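Long-range contacts in terminal oxygenase component of carbazole 1,9a-dioxygenase (Sphingomonas, PDB 3GKQ), which probably catalyses, as a Rieske non-heme iron oxygenase, the angular dioxygenation of carbazole, using electrons delivered by a putidaredoxin-type ferredoxin: residues R168-N173 / L336-M341; S193-G198 / E324-G329. All coordinates share one frame; numbering follows the deposited sequence.

Contact 1: R168-N173 / L336-M341; sequences RVVDAN and LARRSM
Where strand 161-170 runs out, A172 packs against one turn of helix 332-346. Its methyl, small enough to let the backbones approach, places A172 CB 3.7 Å from R338 O and 4.2 Å from R338 CB. V170 CG2 meets R338 NH1 at 4.0 Å, the two side chains crossing at about a right angle. R338 suits this buried place because its extended chain carries the charge to Y297 (cation-pi) and to weak hydrogen bonds with N180 and H295.

The other side is looser and more exposed. D171, centre of an inverse gamma turn, runs alongside R339, whose chain bends at chi3 (65°). D171 OD2 sits 3.5 Å from R339 NH2 but over a guanidinium face, the two planes 77° apart; this salt bridge rests on charge alone. D171 and H294 are also ligands of an Fe(II) site separate from that of H186, H190 and D334, and R339 may favour ionised D171.

A337 and S340 meet Y95 and V77 of a second subunit's [2Fe-2S] pocket, as in trimeric Rieske oxygenases, where one subunit's cluster lies near the next one's mononuclear iron. Backbone hydrogen bonds of R168 with Y297 and V170 with H295 join strand 294-304.

Contact 2: S193-G198 / E324-G329; sequences SILLDG and ELALNG
One hydrogen bond joins the segments directly: S193 OG donates to G329 O over 2.9 Å. It arrives above the carbonyl plane, at a C=O...donor angle of 112°, rather than along a lone pair. The same hydroxyl, anti to the backbone N, accepts from L195 N at 3.2 Å and so N-caps helix 194-198; serine suits the place because one small group can both give and receive. A water repeats the link, accepting from I194 N and donating to G329 O, so that the carbonyl is gripped twice.

The apolar part centres on L325, which reaches across between helices whose segment axes pass 9.1 Å apart at 142°, nearer antiparallel than parallel. Its CD2 lies tightly against the backbone, 3.4 Å from L195 CA, and touches I194 CG1 at 3.7 Å, while L325 CD1 meets L195 CD1 at the same distance, the two leucines crossing at about a right angle. L195 CD2 rests on A326 CB, a small methyl that lets L195 approach the helix. I194 holds CG1 in the crowded position between backbone N and carbonyl carbon (chi1 55°), and its CD1 lies 4.0 Å from G329 CA.

Glycine suits position 329, because a CB there would lie too close to I194 CD1 and L325 O. Aliphatic packing thus supplies most of the interface, while hydroxyl and water satisfy G329 O and fix the start of helix 194-198, just after the iron ligand H190.

From the N terminus, the chain passes through the Rieske domain before strand 161-170 opens contact 1. Helix 174-181 and the iron ligands H186 and H190 follow, and S193-G198 opens contact 2. After most of the catalytic domain's antiparallel sheet, helix 308-328 returns to close contact 2 at E324-G329; helix 332-346, which carries the third iron ligand D334 near its start, closes contact 1. The loop of contact 2 therefore lies wholly within that of contact 1. Their centres lie about 20 Å apart, yet R168 spans them, its NH2 weakly hydrogen-bonded to L327 O. Together they tie the sheet's outermost strand within this chain and a short helix to two successive helices, the second supplying an iron ligand.

Contact 1: R168-N173 / L336-M341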
# COMPACT_ATOMS: atom_id res chain seq x y z
N ARG A 168 11.60 13.82 -15.84
CA ARG A 168 11.67 12.98 -14.66
C ARG A 168 10.25 12.79 -14.15
O ARG A 168 9.39 13.65 -14.39
CB ARG A 168 12.50 13.66 -13.56
CG ARG A 168 11.76 14.77 -12.82
CD ARG A 168 12.66 15.51 -11.81
NE ARG A 168 13.46 16.56 -12.44
CZ ARG A 168 14.28 17.37 -11.79
NH1 ARG A 168 14.43 17.27 -10.47
NH2 ARG A 168 14.96 18.30 -12.46
N VAL A 169 9.99 11.69 -13.47
CA VAL A 169 8.66 11.45 -12.94
C VAL A 169 8.63 12.09 -11.56
O VAL A 169 9.56 11.91 -10.77
CB VAL A 169 8.35 9.95 -12.85
CG1 VAL A 169 8.42 9.32 -14.23
CG2 VAL A 169 9.33 9.28 -11.92
N VAL A 170 7.58 12.84 -11.27
CA VAL A 170 7.44 13.50 -9.98
C VAL A 170 6.26 12.88 -9.22
O VAL A 170 5.20 12.64 -9.80
CB VAL A 170 7.20 15.01 -10.16
CG1 VAL A 170 6.96 15.67 -8.80
CG2 VAL A 170 8.41 15.64 -10.85
N ASP A 171 6.46 12.62 -7.93
CA ASP A 171 5.42 12.01 -7.10
C ASP A 171 4.36 13.00 -6.65
O ASP A 171 4.17 13.22 -5.45
CB ASP A 171 6.03 11.34 -5.87
CG ASP A 171 6.99 10.22 -6.23
OD1 ASP A 171 6.65 9.39 -7.10
OD2 ASP A 171 8.08 10.17 -5.63
N ALA A 172 3.67 13.60 -7.60
CA ALA A 172 2.61 14.54 -7.28
C ALA A 172 1.70 14.68 -8.48
O ALA A 172 2.09 14.38 -9.61
CB ALA A 172 3.19 15.90 -6.90
N ASN A 173 0.48 15.14 -8.23
CA ASN A 173 -0.49 15.36 -9.28
C ASN A 173 0.08 16.45 -10.19
O ASN A 173 0.80 17.34 -9.72
CB ASN A 173 -1.82 15.83 -8.69
CG ASN A 173 -2.86 16.09 -9.74
OD1 ASN A 173 -3.07 17.23 -10.16
ND2 ASN A 173 -3.51 15.03 -10.21
N LEU A 336 10.20 19.55 -3.99
CA LEU A 336 9.74 19.46 -2.60
C LEU A 336 8.42 20.19 -2.49
O LEU A 336 7.48 19.72 -1.85
CB LEU A 336 10.74 20.12 -1.63
CG LEU A 336 10.70 19.79 -0.13
CD1 LEU A 336 11.29 20.96 0.67
CD2 LEU A 336 9.29 19.53 0.35
N ALA A 337 8.36 21.37 -3.11
CA ALA A 337 7.15 22.17 -3.06
C ALA A 337 5.94 21.39 -3.58
O ALA A 337 4.88 21.40 -2.97
CB ALA A 337 7.35 23.45 -3.87
N ARG A 338 6.11 20.72 -4.72
CA ARG A 338 5.02 19.94 -5.31
C ARG A 338 4.62 18.78 -4.41
O ARG A 338 3.43 18.51 -4.23
CB ARG A 338 5.42 19.42 -6.69
CG ARG A 338 5.77 20.52 -7.66
CD ARG A 338 6.13 19.96 -9.02
NE ARG A 338 6.83 20.96 -9.82
CZ ARG A 338 7.49 20.70 -10.94
NH1 ARG A 338 7.55 19.46 -11.41
NH2 ARG A 338 8.13 21.69 -11.57
N ARG A 339 5.60 18.08 -3.85
CA ARG A 339 5.32 16.95 -2.98
C ARG A 339 4.67 17.36 -1.67
O ARG A 339 3.81 16.65 -1.14
CB ARG A 339 6.60 16.16 -2.71
CG ARG A 339 7.25 15.64 -3.98
CD ARG A 339 8.44 14.75 -3.69
NE ARG A 339 8.05 13.53 -3.01
CZ ARG A 339 8.78 12.42 -2.97
NH1 ARG A 339 9.96 12.39 -3.58
NH2 ARG A 339 8.35 11.35 -2.33
N SER A 340 5.07 18.52 -1.13
CA SER A 340 4.51 18.96 0.14
C SER A 340 3.09 19.48 -0.01
O SER A 340 2.29 19.37 0.91
CB SER A 340 5.40 20.03 0.79
OG SER A 340 5.12 20.09 2.18
N MET A 341 2.78 20.06 -1.17
CA MET A 341 1.42 20.56 -1.40
C MET A 341 0.48 19.40 -1.74
O MET A 341 -0.70 19.44 -1.42
CB MET A 341 1.36 21.54 -2.58
CG MET A 341 1.87 22.94 -2.30
SD MET A 341 1.30 24.07 -3.57
CE MET A 341 2.27 23.52 -4.97

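Contact 2: S193-G198 / E324-G329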
# COMPACT_ATOMS: atom_id res chain seq x y z
N SER A 193 19.92 28.62 -4.37
CA SER A 193 20.34 27.92 -5.58
C SER A 193 21.75 28.27 -6.04
O SER A 193 22.15 29.43 -6.02
CB SER A 193 19.35 28.21 -6.71
OG SER A 193 19.76 27.58 -7.91
N ILE A 194 22.49 27.25 -6.48
CA ILE A 194 23.85 27.44 -6.96
C ILE A 194 23.86 28.25 -8.25
O ILE A 194 24.89 28.79 -8.65
CB ILE A 194 24.56 26.09 -7.24
CG1 ILE A 194 23.71 25.25 -8.21
CG2 ILE A 194 24.78 25.34 -5.93
CD1 ILE A 194 24.38 23.96 -8.65
N LEU A 195 22.70 28.34 -8.91
CA LEU A 195 22.60 29.09 -10.15
C LEU A 195 22.79 30.59 -9.94
O LEU A 195 23.25 31.30 -10.84
CB LEU A 195 21.23 28.87 -10.80
CG LEU A 195 20.92 29.78 -12.00
CD1 LEU A 195 21.85 29.42 -13.16
CD2 LEU A 195 19.46 29.63 -12.41
N LEU A 196 22.42 31.08 -8.76
CA LEU A 196 22.52 32.50 -8.44
C LEU A 196 23.94 33.05 -8.57
O LEU A 196 24.19 33.93 -9.39
CB LEU A 196 21.96 32.75 -7.03
CG LEU A 196 20.55 32.17 -6.82
CD1 LEU A 196 20.02 32.60 -5.46
CD2 LEU A 196 19.62 32.65 -7.93
N ASP A 197 24.86 32.55 -7.75
CA ASP A 197 26.24 33.00 -7.84
C ASP A 197 26.83 32.44 -9.13
O ASP A 197 27.61 33.10 -9.81
CB ASP A 197 27.06 32.50 -6.65
CG ASP A 197 26.78 33.27 -5.37
OD1 ASP A 197 26.03 34.27 -5.42
OD2 ASP A 197 27.30 32.87 -4.31
N GLY A 198 26.43 31.21 -9.45
CA GLY A 198 26.92 30.54 -10.64
C GLY A 198 26.70 31.26 -11.95
O GLY A 198 27.40 31.00 -12.92
N GLU A 324 23.11 20.69 -14.96
CA GLU A 324 23.41 20.62 -13.54
C GLU A 324 23.28 21.95 -12.78
O GLU A 324 22.93 21.96 -11.60
CB GLU A 324 24.82 20.07 -13.31
CG GLU A 324 25.01 18.61 -13.70
CD GLU A 324 23.99 17.68 -13.05
OE1 GLU A 324 23.57 17.94 -11.90
OE2 GLU A 324 23.61 16.68 -13.70
N LEU A 325 23.56 23.06 -13.46
CA LEU A 325 23.50 24.37 -12.82
C LEU A 325 22.08 24.91 -12.65
O LEU A 325 21.76 25.54 -11.64
CB LEU A 325 24.32 25.38 -13.62
CG LEU A 325 25.17 26.44 -12.91
CD1 LEU A 325 25.14 27.72 -13.75
CD2 LEU A 325 24.66 26.73 -11.51
N ALA A 326 21.22 24.68 -13.64
CA ALA A 326 19.86 25.19 -13.59
C ALA A 326 18.76 24.14 -13.50
O ALA A 326 18.03 24.08 -12.51
CB ALA A 326 19.62 26.09 -14.80
N LEU A 327 18.64 23.31 -14.54
CA LEU A 327 17.60 22.29 -14.56
C LEU A 327 17.53 21.49 -13.26
O LEU A 327 16.44 21.16 -12.79
CB LEU A 327 17.79 21.35 -15.76
CG LEU A 327 17.78 22.07 -17.12
CD1 LEU A 327 17.61 21.04 -18.24
CD2 LEU A 327 16.64 23.08 -17.17
N ASN A 328 18.69 21.19 -12.68
CA ASN A 328 18.73 20.47 -11.41
C ASN A 328 19.08 21.44 -10.29
O ASN A 328 18.40 21.50 -9.26
CB ASN A 328 19.77 19.34 -11.44
CG ASN A 328 19.46 18.28 -12.50
OD1 ASN A 328 18.32 18.15 -12.96
ND2 ASN A 328 20.47 17.50 -12.86
N GLY A 329 20.14 22.22 -10.50
CA GLY A 329 20.60 23.17 -9.50
C GLY A 329 19.58 24.20 -9.05
O GLY A 329 19.63 24.67 -7.91
O HOH W 1 21.30 24.42 -5.70